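Local coordinates for protein halocarboxylic acid dehalogenase DehI (Pseudomonas putida, PDB 3BJX) that probably removes halogen from 2-halocarboxylic acids by hydrolysing their carbon-halogen bond, at residues 99-104 / 215-220; 120-125 / 292-297; 187-192 / 207-212; 104-109 / 113-118; 174-179 / 183-188. One frame throughout, in Å; residues are numbered along the deposited sequence.

How the contacts relate
Following the chain, the first contact segments lie on and just before helix 101-107. This helix turns back at once onto helix 112-143, so contact 4 closes a short loop, while contact 1 joins it to helix 212-223. Contact 2 begins farther along helix 112-143 and reaches helix 267-299, crossing contact 1 along the sequence. Contact 5, closing an equally short loop, folds 174-179 back onto helix 183-195, and contact 3 carries that helix on to 207-212. Contacts 3 and 5, which share G187 and L188, lie within the spans of both contacts 1 and 2, contact 4 within contact 1 alone. Together they join helices 101-107, 112-143, 183-195, 212-223 and 267-299 in a fold without strands.

Contact 1: residues 99-104 / 215-220; sequences PNLKER and LQIVTD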
# COMPACT_ATOMS: atom_id res chain seq x y z
N PRO A 99 -6.52 20.87 -20.77
CA PRO A 99 -6.33 22.29 -20.43
C PRO A 99 -5.02 22.81 -21.02
O PRO A 99 -3.99 22.18 -20.86
CB PRO A 99 -6.19 22.27 -18.88
CG PRO A 99 -6.16 20.81 -18.46
CD PRO A 99 -6.80 20.03 -19.59
N ASN A 100 -5.05 23.96 -21.69
CA ASN A 100 -3.79 24.59 -22.09
C ASN A 100 -3.17 25.28 -20.87
O ASN A 100 -3.49 26.44 -20.57
CB ASN A 100 -3.97 25.54 -23.28
CG ASN A 100 -2.68 26.24 -23.69
OD1 ASN A 100 -2.04 26.91 -22.88
ND2 ASN A 100 -2.30 26.09 -24.95
N LEU A 101 -2.31 24.56 -20.16
CA LEU A 101 -1.73 25.01 -18.88
C LEU A 101 -0.82 26.25 -18.95
O LEU A 101 -0.77 27.05 -18.02
CB LEU A 101 -1.00 23.86 -18.17
CG LEU A 101 -0.48 24.07 -16.75
CD1 LEU A 101 -1.55 24.66 -15.80
CD2 LEU A 101 0.04 22.74 -16.21
N LYS A 102 -0.10 26.40 -20.06
CA LYS A 102 0.74 27.56 -20.28
C LYS A 102 -0.08 28.86 -20.34
O LYS A 102 0.20 29.79 -19.59
CB LYS A 102 1.54 27.35 -21.56
CG LYS A 102 2.48 28.47 -21.92
CD LYS A 102 3.17 28.18 -23.25
CE LYS A 102 3.47 26.68 -23.41
NZ LYS A 102 4.84 26.46 -23.95
N GLU A 103 -1.08 28.93 -21.21
CA GLU A 103 -2.02 30.07 -21.26
C GLU A 103 -2.71 30.34 -19.91
O GLU A 103 -2.97 31.49 -19.56
CB GLU A 103 -3.08 29.88 -22.36
CG GLU A 103 -2.59 29.97 -23.83
CD GLU A 103 -1.88 31.30 -24.18
OE1 GLU A 103 -2.20 32.38 -23.60
OE2 GLU A 103 -1.00 31.27 -25.07
N ARG A 104 -3.01 29.27 -19.18
CA ARG A 104 -3.55 29.36 -17.82
C ARG A 104 -2.60 30.04 -16.85
O ARG A 104 -3.03 30.82 -16.00
CB ARG A 104 -3.90 27.95 -17.30
CG ARG A 104 -4.36 27.90 -15.83
CD ARG A 104 -5.67 28.68 -15.65
NE ARG A 104 -6.09 28.85 -14.25
CZ ARG A 104 -5.90 29.94 -13.52
NH1 ARG A 104 -5.27 30.99 -14.03
NH2 ARG A 104 -6.35 29.99 -12.26
N LEU A 215 1.04 25.42 -7.67
CA LEU A 215 0.64 24.20 -6.99
C LEU A 215 -0.89 24.17 -6.83
O LEU A 215 -1.51 23.12 -7.05
CB LEU A 215 1.32 24.07 -5.63
CG LEU A 215 0.94 22.84 -4.78
CD1 LEU A 215 1.10 21.52 -5.52
CD2 LEU A 215 1.73 22.83 -3.51
N GLN A 216 -1.48 25.31 -6.48
CA GLN A 216 -2.92 25.40 -6.38
C GLN A 216 -3.64 25.07 -7.70
O GLN A 216 -4.53 24.22 -7.73
CB GLN A 216 -3.32 26.77 -5.87
CG GLN A 216 -4.82 26.96 -5.79
CD GLN A 216 -5.22 27.95 -4.73
OE1 GLN A 216 -4.70 29.07 -4.67
NE2 GLN A 216 -6.14 27.54 -3.87
N ILE A 217 -3.25 25.75 -8.78
CA ILE A 217 -3.81 25.56 -10.12
C ILE A 217 -3.66 24.13 -10.62
O ILE A 217 -4.63 23.53 -11.10
CB ILE A 217 -3.15 26.55 -11.13
CG1 ILE A 217 -3.58 27.99 -10.83
CG2 ILE A 217 -3.48 26.19 -12.58
CD1 ILE A 217 -2.91 29.02 -11.71
N VAL A 218 -2.46 23.56 -10.48
CA VAL A 218 -2.24 22.18 -10.95
C VAL A 218 -2.98 21.16 -10.09
O VAL A 218 -3.42 20.12 -10.61
CB VAL A 218 -0.73 21.83 -11.17
CG1 VAL A 218 -0.04 22.89 -12.06
CG2 VAL A 218 0.01 21.63 -9.83
N THR A 219 -3.16 21.46 -8.80
CA THR A 219 -3.94 20.59 -7.90
C THR A 219 -5.42 20.64 -8.24
O THR A 219 -6.02 19.60 -8.54
CB THR A 219 -3.70 20.92 -6.38
OG1 THR A 219 -2.33 20.65 -6.02
CG2 THR A 219 -4.63 20.11 -5.46
N ASP A 220 -6.01 21.84 -8.20
CA ASP A 220 -7.49 22.00 -8.25
C ASP A 220 -8.07 21.97 -9.66
O ASP A 220 -9.25 21.65 -9.85
CB ASP A 220 -7.95 23.30 -7.55
CG ASP A 220 -7.69 23.29 -6.04
OD1 ASP A 220 -7.45 22.21 -5.45
OD2 ASP A 220 -7.75 24.37 -5.43
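L215 O, on the helix whose I217 and V218 pack against L101 and R104, is gripped twice by T219: by its backbone N and by OG1, the latter at 2.8 Å. The two donors reach the oxygen from opposite faces of its carbonyl plane, so the threonine hydroxyl is spent inside its own helix. The contact is helix-on-helix packing in an all-alpha fold, with the first turn of helix 101-107 laid against helix 212-223. The start of the short helix is fixed by N100 in the N-cap position, where OD1 accepts from E103 N at 2.8 Å, nearly in line with the side-chain C=O.

R104 carries much of the contact. A bend at chi2 (64°) brings its guanidinium over I217, whose CD1 lies above the centre of one face, 3.6 Å from R104 CZ. That face meets a methyl group, while NE is engaged in a salt bridge with E221, so the arginine joins apolar packing to a charged pair. With an alanine at this position, the end of I217 would probably lose its flat cover and E221 its charge mate. The buried side of the contact is purely apolar. L101 splits its branches between two partners: CD1 meets I217 CG2 at 4.1 Å, while CD2 faces V218 CG1 at 4.2 Å.

Contact 2: residues 120-125 / 292-297; sequences RVLYAF and IHITEC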
# COMPACT_ATOMS: atom_id res chain seq x y z
N ARG A 120 11.38 23.21 -15.49
CA ARG A 120 12.68 22.62 -15.12
C ARG A 120 12.50 21.60 -14.02
O ARG A 120 13.11 20.52 -14.05
CB ARG A 120 13.68 23.70 -14.67
CG ARG A 120 14.18 24.62 -15.81
CD ARG A 120 15.27 25.64 -15.38
NE ARG A 120 16.63 25.09 -15.41
CZ ARG A 120 17.41 24.92 -14.33
NH1 ARG A 120 16.96 25.26 -13.12
NH2 ARG A 120 18.63 24.41 -14.46
N VAL A 121 11.66 21.96 -13.05
CA VAL A 121 11.25 21.14 -11.91
C VAL A 121 10.43 19.94 -12.39
O VAL A 121 10.72 18.79 -12.05
CB VAL A 121 10.41 21.99 -10.89
CG1 VAL A 121 9.68 21.11 -9.84
CG2 VAL A 121 11.28 23.08 -10.24
N LEU A 122 9.40 20.21 -13.19
CA LEU A 122 8.58 19.13 -13.72
C LEU A 122 9.45 18.07 -14.43
O LEU A 122 9.27 16.87 -14.21
CB LEU A 122 7.45 19.67 -14.62
CG LEU A 122 6.31 20.51 -14.02
CD1 LEU A 122 5.48 21.17 -15.14
CD2 LEU A 122 5.41 19.69 -13.12
N TYR A 123 10.43 18.53 -15.22
CA TYR A 123 11.31 17.63 -16.00
C TYR A 123 12.27 16.79 -15.17
O TYR A 123 12.53 15.62 -15.50
CB TYR A 123 12.11 18.42 -17.04
CG TYR A 123 11.33 18.78 -18.30
CD1 TYR A 123 9.92 18.91 -18.26
CD2 TYR A 123 11.97 19.01 -19.50
CE1 TYR A 123 9.19 19.24 -19.37
CE2 TYR A 123 11.24 19.35 -20.62
CZ TYR A 123 9.85 19.46 -20.54
OH TYR A 123 9.10 19.78 -21.64
N ALA A 124 12.83 17.38 -14.11
CA ALA A 124 13.72 16.65 -13.22
C ALA A 124 12.98 15.49 -12.58
O ALA A 124 13.58 14.44 -12.32
CB ALA A 124 14.30 17.58 -12.13
N PHE A 125 11.71 15.71 -12.28
CA PHE A 125 10.89 14.71 -11.62
C PHE A 125 10.40 13.67 -12.58
O PHE A 125 10.45 12.49 -12.25
CB PHE A 125 9.70 15.33 -10.87
CG PHE A 125 10.09 15.90 -9.54
CD1 PHE A 125 10.30 15.07 -8.47
CD2 PHE A 125 10.28 17.27 -9.38
CE1 PHE A 125 10.69 15.59 -7.25
CE2 PHE A 125 10.67 17.78 -8.17
CZ PHE A 125 10.88 16.94 -7.11
N ILE A 292 3.62 13.78 -14.97
CA ILE A 292 3.65 13.67 -16.42
C ILE A 292 2.37 14.25 -17.00
O ILE A 292 2.41 14.91 -18.03
CB ILE A 292 3.92 12.21 -16.91
CG1 ILE A 292 5.41 11.89 -16.76
CG2 ILE A 292 3.48 12.00 -18.37
CD1 ILE A 292 5.76 10.51 -17.10
N HIS A 293 1.22 14.01 -16.34
CA HIS A 293 -0.02 14.66 -16.75
C HIS A 293 0.04 16.17 -16.77
O HIS A 293 -0.33 16.78 -17.76
CB HIS A 293 -1.23 14.23 -15.94
CG HIS A 293 -2.53 14.61 -16.58
ND1 HIS A 293 -2.90 14.16 -17.83
CD2 HIS A 293 -3.53 15.43 -16.16
CE1 HIS A 293 -4.07 14.67 -18.15
NE2 HIS A 293 -4.47 15.45 -17.16
N ILE A 294 0.51 16.78 -15.69
CA ILE A 294 0.71 18.23 -15.65
C ILE A 294 1.65 18.69 -16.77
O ILE A 294 1.37 19.63 -17.48
CB ILE A 294 1.26 18.66 -14.26
CG1 ILE A 294 0.17 18.53 -13.19
CG2 ILE A 294 1.84 20.07 -14.29
CD1 ILE A 294 0.70 18.45 -11.74
N THR A 295 2.78 18.00 -16.92
CA THR A 295 3.73 18.28 -18.00
C THR A 295 3.09 18.26 -19.38
O THR A 295 3.39 19.12 -20.21
CB THR A 295 4.92 17.32 -17.96
OG1 THR A 295 5.41 17.26 -16.61
CG2 THR A 295 6.04 17.79 -18.87
N GLU A 296 2.21 17.28 -19.60
CA GLU A 296 1.53 17.13 -20.88
C GLU A 296 0.57 18.30 -21.15
O GLU A 296 0.42 18.73 -22.29
CB GLU A 296 0.78 15.80 -20.91
CG GLU A 296 0.21 15.42 -22.27
CD GLU A 296 -0.73 14.23 -22.22
OE1 GLU A 296 -0.73 13.44 -21.24
OE2 GLU A 296 -1.50 14.09 -23.19
N CYS A 297 -0.10 18.78 -20.11
CA CYS A 297 -1.00 19.91 -20.22
C CYS A 297 -0.22 21.16 -20.53
O CYS A 297 -0.77 22.10 -21.09
CB CYS A 297 -1.76 20.13 -18.92
SG CYS A 297 -3.08 18.95 -18.60
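T295 and L122 form the closest backbone pairing between helix 112-143 and helix 267-299, their CA atoms lying 6.5 Å apart. The short helical segments run at 137° to each other, nearer antiparallel than parallel, with their axes 9.9 Å apart at closest approach.

Each branch of T295 faces a different neighbour. With OG1 placed anti to the carbonyl carbon (chi1 -48°), the hydroxyl rests beside L122 CB at 3.7 Å, and the methyl CG2 is turned to the other flank. There it meets the ring of Y123, 3.5 Å from CE1, in an oblique approach. The CB of Y123 points away from the partner helix, yet its ring swings back because CG lies beside the backbone N (chi1 -79°), and the phenol oxygen then reaches D299 for a hydrogen bond. L122 spreads both of its methyl branches on I294: CD2 stands 3.8 Å from I294 CG2, with CD1 almost as near, and the two side chains cross at about a right angle. I294 in turn also touches helix 212-223 through V218 and V222.

The hydroxyl of T295 is hydrogen-bonded to I291 O, one turn earlier, and to N126 ND2 on the facing helix. A valine in its place would probably leave the N126 amide without this acceptor and I291 O without the hydroxyl. Between the two segments themselves no hydrogen bond forms, so their cohesion comes from shape and apolar burial, with the one buried hydroxyl satisfied by partners just beyond them.

Contact 3: residues 187-192 / 207-212; sequences GLLKRV and ALANWP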
# COMPACT_ATOMS: atom_id res chain seq x y z
N GLY A 187 -1.80 23.67 4.02
CA GLY A 187 -3.08 23.40 3.40
C GLY A 187 -2.96 22.87 2.00
O GLY A 187 -3.64 21.90 1.66
N LEU A 188 -2.11 23.48 1.17
CA LEU A 188 -1.96 23.10 -0.24
C LEU A 188 -1.38 21.70 -0.38
O LEU A 188 -1.83 20.92 -1.23
CB LEU A 188 -1.09 24.12 -1.03
CG LEU A 188 -1.62 25.55 -1.34
CD1 LEU A 188 -0.55 26.47 -1.86
CD2 LEU A 188 -2.79 25.55 -2.32
N LEU A 189 -0.38 21.40 0.44
CA LEU A 189 0.32 20.12 0.39
C LEU A 189 -0.55 18.99 0.89
O LEU A 189 -0.52 17.89 0.35
CB LEU A 189 1.62 20.16 1.21
CG LEU A 189 2.78 21.05 0.75
CD1 LEU A 189 3.77 21.15 1.89
CD2 LEU A 189 3.44 20.54 -0.53
N LYS A 190 -1.32 19.29 1.94
CA LYS A 190 -2.23 18.32 2.51
C LYS A 190 -3.39 18.01 1.56
O LYS A 190 -3.80 16.84 1.45
CB LYS A 190 -2.70 18.76 3.92
CG LYS A 190 -3.85 17.94 4.51
CD LYS A 190 -3.47 16.46 4.79
CE LYS A 190 -4.50 15.77 5.66
NZ LYS A 190 -4.38 14.26 5.64
N ARG A 191 -3.89 19.04 0.88
CA ARG A 191 -4.99 18.88 -0.13
C ARG A 191 -4.60 18.00 -1.33
O ARG A 191 -5.40 17.18 -1.80
CB ARG A 191 -5.57 20.24 -0.57
CG ARG A 191 -6.24 20.27 -1.97
CD ARG A 191 -7.78 20.14 -1.99
NE ARG A 191 -8.29 20.43 -3.35
CZ ARG A 191 -9.34 19.84 -3.95
NH1 ARG A 191 -10.06 18.91 -3.32
NH2 ARG A 191 -9.67 20.18 -5.19
N VAL A 192 -3.38 18.15 -1.82
CA VAL A 192 -2.96 17.36 -2.99
C VAL A 192 -2.64 15.92 -2.61
O VAL A 192 -2.92 14.98 -3.36
CB VAL A 192 -1.83 18.07 -3.80
CG1 VAL A 192 -0.52 18.14 -3.02
CG2 VAL A 192 -1.69 17.45 -5.17
N ALA A 207 8.20 20.87 -4.20
CA ALA A 207 9.03 21.65 -5.07
C ALA A 207 8.23 22.70 -5.80
O ALA A 207 8.74 23.78 -6.11
CB ALA A 207 9.71 20.73 -6.04
N LEU A 208 6.98 22.38 -6.12
CA LEU A 208 6.10 23.29 -6.86
C LEU A 208 5.53 24.29 -5.88
O LEU A 208 5.23 25.43 -6.25
CB LEU A 208 5.00 22.51 -7.58
CG LEU A 208 5.44 21.62 -8.77
CD1 LEU A 208 4.46 20.47 -9.00
CD2 LEU A 208 5.66 22.41 -10.07
N ALA A 209 5.42 23.87 -4.61
CA ALA A 209 5.02 24.76 -3.50
C ALA A 209 5.93 26.00 -3.36
O ALA A 209 5.61 26.91 -2.62
CB ALA A 209 4.95 23.99 -2.18
N ASN A 210 7.07 26.01 -4.06
CA ASN A 210 7.87 27.21 -4.23
C ASN A 210 7.05 28.29 -4.92
O ASN A 210 7.22 29.47 -4.66
CB ASN A 210 9.13 26.90 -5.05
CG ASN A 210 10.23 26.28 -4.22
OD1 ASN A 210 10.61 26.82 -3.18
ND2 ASN A 210 10.74 25.13 -4.65
N TRP A 211 6.15 27.88 -5.80
CA TRP A 211 5.21 28.80 -6.41
C TRP A 211 3.84 28.32 -5.98
O TRP A 211 3.18 27.58 -6.73
CB TRP A 211 5.38 28.82 -7.93
CG TRP A 211 6.77 29.08 -8.33
CD1 TRP A 211 7.38 30.29 -8.37
CD2 TRP A 211 7.77 28.11 -8.69
NE1 TRP A 211 8.70 30.14 -8.77
CE2 TRP A 211 8.96 28.81 -8.97
CE3 TRP A 211 7.76 26.71 -8.83
CZ2 TRP A 211 10.13 28.17 -9.37
CZ3 TRP A 211 8.93 26.08 -9.23
CH2 TRP A 211 10.11 26.81 -9.48
N PRO A 212 3.41 28.71 -4.76
CA PRO A 212 2.15 28.24 -4.19
C PRO A 212 0.95 28.30 -5.12
O PRO A 212 0.12 27.43 -5.05
CB PRO A 212 1.95 29.16 -2.97
CG PRO A 212 3.32 29.47 -2.54
CD PRO A 212 4.09 29.64 -3.84
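L188 and L189, neighbours on helix 183-195, each send one methyl branch across the contact, L189 to the turn at A209 and L188 to P212 at the start of helix 212-223. L188 CD1 meets P212 twice, lying 3.4 Å from the carbonyl O and 3.8 Å from CB, and the two side chains cross at a slant. L189 CD2 touches A209 CB more loosely, at 4.1 Å. In both leucines CG lies beside the backbone N (chi1 -69° in L188), and the branches thereby reach P212 and A209, three residues apart. No hydrogen bond spans the contact.

Behind the first shell, the turn is braced by its own polar bonds. W211 N donates to L208 O at 2.7 Å, closing a type I beta turn from L208 to W211. N210 ND2 gives a bond to A207 O at 2.8 Å, tilted out of the carbonyl plane, and also reaches P174 O, which ties the turn to loop 174-179. Farther out, A209 packs on V185 and L215, while R191 forms a salt bridge with D220 on helix 212-223. On the far side of helix 183-195, K190 reaches M145 O of the second subunit.

W211 occupies the N-cap position of the next helix. The whole is a type I beta turn connecting helix 203-208 to helix 212-223, seated against a third helix of the all-alpha fold.

Contact 4: residues 104-109 / 113-118; sequences RLYAAG and GEIEKV
I115 pushes its CD1 against the ring of Y106, 3.6 Å from CE1, and the same methyl rests on L105 CB at 3.9 Å. The approach to the ring is oblique, and the tyrosine and isoleucine side chains cross at about a right angle. I115 holds CG1 anti to the carbonyl carbon (chi1 -63°), an orientation that sends CD1 across to the short helix, where it wedges between two successive residues. L105 adds CB to I115 CG1 at 4.0 Å, so the nearest approach is by the root of the leucine.

Y106 comes in by a different route: its CB points away from the partner segment, and the ring folds back to meet the isoleucine. E114 approaches the end of the short helix only loosely, with OE1 4.4 Å from G109 C. Both polar ends have partners in the connection or at the beginning of helix 112-143: Y106 OH is hydrogen-bonded to D112, which pins the outer end of the ring, and E114 OE1 accepts from D111 N.

The interface is therefore apolar at its middle and polar at its outer edge. Two helices adjacent in sequence, 101-107 and 112-143, pack against each other across a short connection whose F110 lies on both L105 and I115. Helix 212-223 runs alongside the pair: L105 touches I217 there, and V118 touches V214.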
# COMPACT_ATOMS: atom_id res chain seq x y z
N ARG A 104 -3.01 29.27 -19.18
CA ARG A 104 -3.55 29.36 -17.82
C ARG A 104 -2.60 30.04 -16.85
O ARG A 104 -3.03 30.82 -16.00
CB ARG A 104 -3.90 27.95 -17.30
CG ARG A 104 -4.36 27.90 -15.83
CD ARG A 104 -5.67 28.68 -15.65
NE ARG A 104 -6.09 28.85 -14.25
CZ ARG A 104 -5.90 29.94 -13.52
NH1 ARG A 104 -5.27 30.99 -14.03
NH2 ARG A 104 -6.35 29.99 -12.26
N LEU A 105 -1.32 29.72 -16.95
CA LEU A 105 -0.31 30.31 -16.09
C LEU A 105 -0.05 31.76 -16.49
O LEU A 105 0.18 32.60 -15.63
CB LEU A 105 0.97 29.46 -16.06
CG LEU A 105 0.78 28.09 -15.36
CD1 LEU A 105 2.00 27.20 -15.57
CD2 LEU A 105 0.41 28.22 -13.87
N TYR A 106 -0.12 32.06 -17.79
CA TYR A 106 -0.16 33.44 -18.24
C TYR A 106 -1.26 34.22 -17.53
O TYR A 106 -1.01 35.28 -16.97
CB TYR A 106 -0.43 33.52 -19.75
CG TYR A 106 0.74 33.14 -20.63
CD1 TYR A 106 2.06 33.26 -20.19
CD2 TYR A 106 0.52 32.72 -21.93
CE1 TYR A 106 3.12 32.93 -21.03
CE2 TYR A 106 1.57 32.39 -22.78
CZ TYR A 106 2.87 32.49 -22.33
OH TYR A 106 3.89 32.14 -23.20
N ALA A 107 -2.48 33.66 -17.57
CA ALA A 107 -3.65 34.27 -16.96
C ALA A 107 -3.46 34.46 -15.46
O ALA A 107 -4.03 35.39 -14.87
CB ALA A 107 -4.87 33.42 -17.24
N ALA A 108 -2.66 33.60 -14.84
CA ALA A 108 -2.27 33.80 -13.45
C ALA A 108 -1.04 34.72 -13.38
O ALA A 108 -0.63 35.12 -12.29
CB ALA A 108 -2.00 32.46 -12.78
N GLY A 109 -0.55 35.10 -14.57
CA GLY A 109 0.83 35.54 -14.92
C GLY A 109 1.88 35.74 -13.85
O GLY A 109 1.79 36.71 -13.11
N GLY A 113 9.72 33.19 -18.48
CA GLY A 113 10.84 32.88 -17.59
C GLY A 113 10.45 32.13 -16.34
O GLY A 113 11.23 31.33 -15.82
N GLU A 114 9.24 32.37 -15.84
CA GLU A 114 8.75 31.71 -14.63
C GLU A 114 8.18 30.32 -14.93
O GLU A 114 8.43 29.38 -14.22
CB GLU A 114 7.70 32.57 -13.95
CG GLU A 114 8.22 33.89 -13.36
CD GLU A 114 7.07 34.83 -12.97
OE1 GLU A 114 6.24 35.19 -13.85
OE2 GLU A 114 6.98 35.22 -11.78
N ILE A 115 7.39 30.21 -16.00
CA ILE A 115 6.93 28.94 -16.51
C ILE A 115 8.11 27.97 -16.82
O ILE A 115 7.98 26.75 -16.64
CB ILE A 115 5.99 29.15 -17.73
CG1 ILE A 115 4.73 29.93 -17.29
CG2 ILE A 115 5.63 27.81 -18.36
CD1 ILE A 115 3.88 30.54 -18.45
N GLU A 116 9.26 28.53 -17.26
CA GLU A 116 10.49 27.75 -17.49
C GLU A 116 11.06 27.15 -16.20
O GLU A 116 11.59 26.02 -16.18
CB GLU A 116 11.54 28.56 -18.27
CG GLU A 116 12.86 27.81 -18.67
CD GLU A 116 12.66 26.50 -19.46
OE1 GLU A 116 12.01 26.50 -20.53
OE2 GLU A 116 13.18 25.45 -19.02
N LYS A 117 10.92 27.90 -15.11
CA LYS A 117 11.33 27.42 -13.81
C LYS A 117 10.46 26.27 -13.33
O LYS A 117 10.98 25.32 -12.77
CB LYS A 117 11.35 28.57 -12.81
CG LYS A 117 12.31 29.69 -13.17
CD LYS A 117 13.60 29.11 -13.67
CE LYS A 117 14.64 30.16 -13.83
NZ LYS A 117 15.96 29.47 -13.99
N VAL A 118 9.15 26.36 -13.57
CA VAL A 118 8.18 25.28 -13.25
C VAL A 118 8.55 24.04 -14.09
O VAL A 118 8.83 22.98 -13.54
CB VAL A 118 6.70 25.76 -13.50
CG1 VAL A 118 5.70 24.60 -13.46
CG2 VAL A 118 6.31 26.90 -12.51

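Contact 5: residues 174-179 / 183-188; sequences PLVDAT and TEVQGL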
# COMPACT_ATOMS: atom_id res chain seq x y z
N PRO A 174 15.40 22.67 -4.56
CA PRO A 174 14.82 23.12 -3.27
C PRO A 174 13.37 22.69 -3.01
O PRO A 174 12.45 23.08 -3.73
CB PRO A 174 14.89 24.65 -3.36
CG PRO A 174 14.92 24.96 -4.78
CD PRO A 174 15.56 23.80 -5.50
N LEU A 175 13.16 21.95 -1.94
CA LEU A 175 11.83 21.51 -1.57
C LEU A 175 11.36 22.30 -0.37
O LEU A 175 12.14 22.51 0.57
CB LEU A 175 11.86 20.02 -1.24
CG LEU A 175 12.57 19.08 -2.20
CD1 LEU A 175 12.44 17.69 -1.67
CD2 LEU A 175 12.00 19.12 -3.61
N VAL A 176 10.10 22.72 -0.39
CA VAL A 176 9.47 23.39 0.75
C VAL A 176 9.37 22.42 1.93
O VAL A 176 8.83 21.32 1.80
CB VAL A 176 8.07 23.94 0.39
CG1 VAL A 176 7.32 24.45 1.63
CG2 VAL A 176 8.18 25.05 -0.66
N ASP A 177 9.91 22.84 3.09
CA ASP A 177 9.69 22.13 4.34
C ASP A 177 8.26 22.42 4.86
O ASP A 177 7.92 23.57 5.12
CB ASP A 177 10.74 22.52 5.37
CG ASP A 177 10.67 21.69 6.64
OD1 ASP A 177 9.66 21.03 6.92
OD2 ASP A 177 11.65 21.72 7.39
N ALA A 178 7.44 21.39 4.98
CA ALA A 178 6.05 21.58 5.43
C ALA A 178 6.01 22.12 6.88
O ALA A 178 5.06 22.79 7.25
CB ALA A 178 5.25 20.29 5.29
N THR A 179 7.05 21.83 7.67
CA THR A 179 7.18 22.31 9.05
C THR A 179 7.69 23.75 9.22
O THR A 179 7.52 24.34 10.28
CB THR A 179 8.06 21.38 9.92
OG1 THR A 179 9.45 21.55 9.57
CG2 THR A 179 7.65 19.93 9.77
N THR A 183 0.48 28.26 6.93
CA THR A 183 -0.86 27.68 6.86
C THR A 183 -1.35 27.44 5.43
O THR A 183 -1.83 26.33 5.14
CB THR A 183 -1.86 28.56 7.66
OG1 THR A 183 -1.71 28.27 9.05
CG2 THR A 183 -3.33 28.29 7.24
N GLU A 184 -1.23 28.43 4.55
CA GLU A 184 -1.68 28.30 3.15
C GLU A 184 -1.02 27.11 2.50
O GLU A 184 -1.72 26.27 1.96
CB GLU A 184 -1.39 29.56 2.31
CG GLU A 184 -2.09 29.57 0.91
CD GLU A 184 -1.44 30.52 -0.12
OE1 GLU A 184 -0.23 30.81 -0.02
OE2 GLU A 184 -2.15 30.97 -1.06
N VAL A 185 0.32 27.06 2.57
CA VAL A 185 1.15 26.00 1.96
C VAL A 185 0.95 24.61 2.61
O VAL A 185 0.93 23.59 1.90
CB VAL A 185 2.68 26.43 1.90
CG1 VAL A 185 3.57 25.36 1.29
CG2 VAL A 185 2.84 27.74 1.12
N GLN A 186 0.77 24.57 3.93
CA GLN A 186 0.50 23.31 4.62
C GLN A 186 -0.82 22.77 4.10
O GLN A 186 -0.95 21.59 3.80
CB GLN A 186 0.39 23.50 6.14
CG GLN A 186 1.68 23.76 6.89
CD GLN A 186 1.41 24.15 8.34
OE1 GLN A 186 0.66 23.49 9.04
NE2 GLN A 186 2.03 25.25 8.77
N GLY A 187 -1.80 23.67 4.02
CA GLY A 187 -3.08 23.40 3.40
C GLY A 187 -2.96 22.87 2.00
O GLY A 187 -3.64 21.90 1.66
N LEU A 188 -2.11 23.48 1.17
CA LEU A 188 -1.96 23.10 -0.24
C LEU A 188 -1.38 21.70 -0.38
O LEU A 188 -1.83 20.92 -1.23
CB LEU A 188 -1.09 24.12 -1.03
CG LEU A 188 -1.62 25.55 -1.34
CD1 LEU A 188 -0.55 26.47 -1.86
CD2 LEU A 188 -2.79 25.55 -2.32
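The loop 174-179 runs extended as far as D177, then turns at A178, whose CA comes to 5.9 Å from the CA of Q186 on the first turns of helix 183-195. V176 and V185 meet tip to tip, CG1 to CG1 at 3.9 Å. In each valine CG1 lies opposite the backbone N (chi1 172° in V176), so the two methyl groups reach straight at one another. V176 also touches A209 and is bonded through its backbone to Q206 of helix 203-208, which joins this apolar point to the helix and turn beyond.

The second touch is of another kind. Q186 lays its CG methylene by A178 O at 3.5 Å, while its amide extends past and NE2 is hydrogen-bonded to A181 O. A178 O has a polar partner in N18 ND2, so the methylene sits beside an oxygen already engaged.

The bend itself is held by D177. Its OD1 accepts from T179 N at 2.8 Å, an Asx turn, and from T179 OG1 at 2.7 Å. Both donors come from the same face of the carboxylate, 45° and 40° out of its plane.

No hydrogen bond crosses between loop and helix. The loop's shape depends on bonds made within it and to residues beyond, and its fit to the helix rests on one apolar valine pair and one contact of a methylene with a carbonyl oxygen, a modest attachment without a polar bond across it.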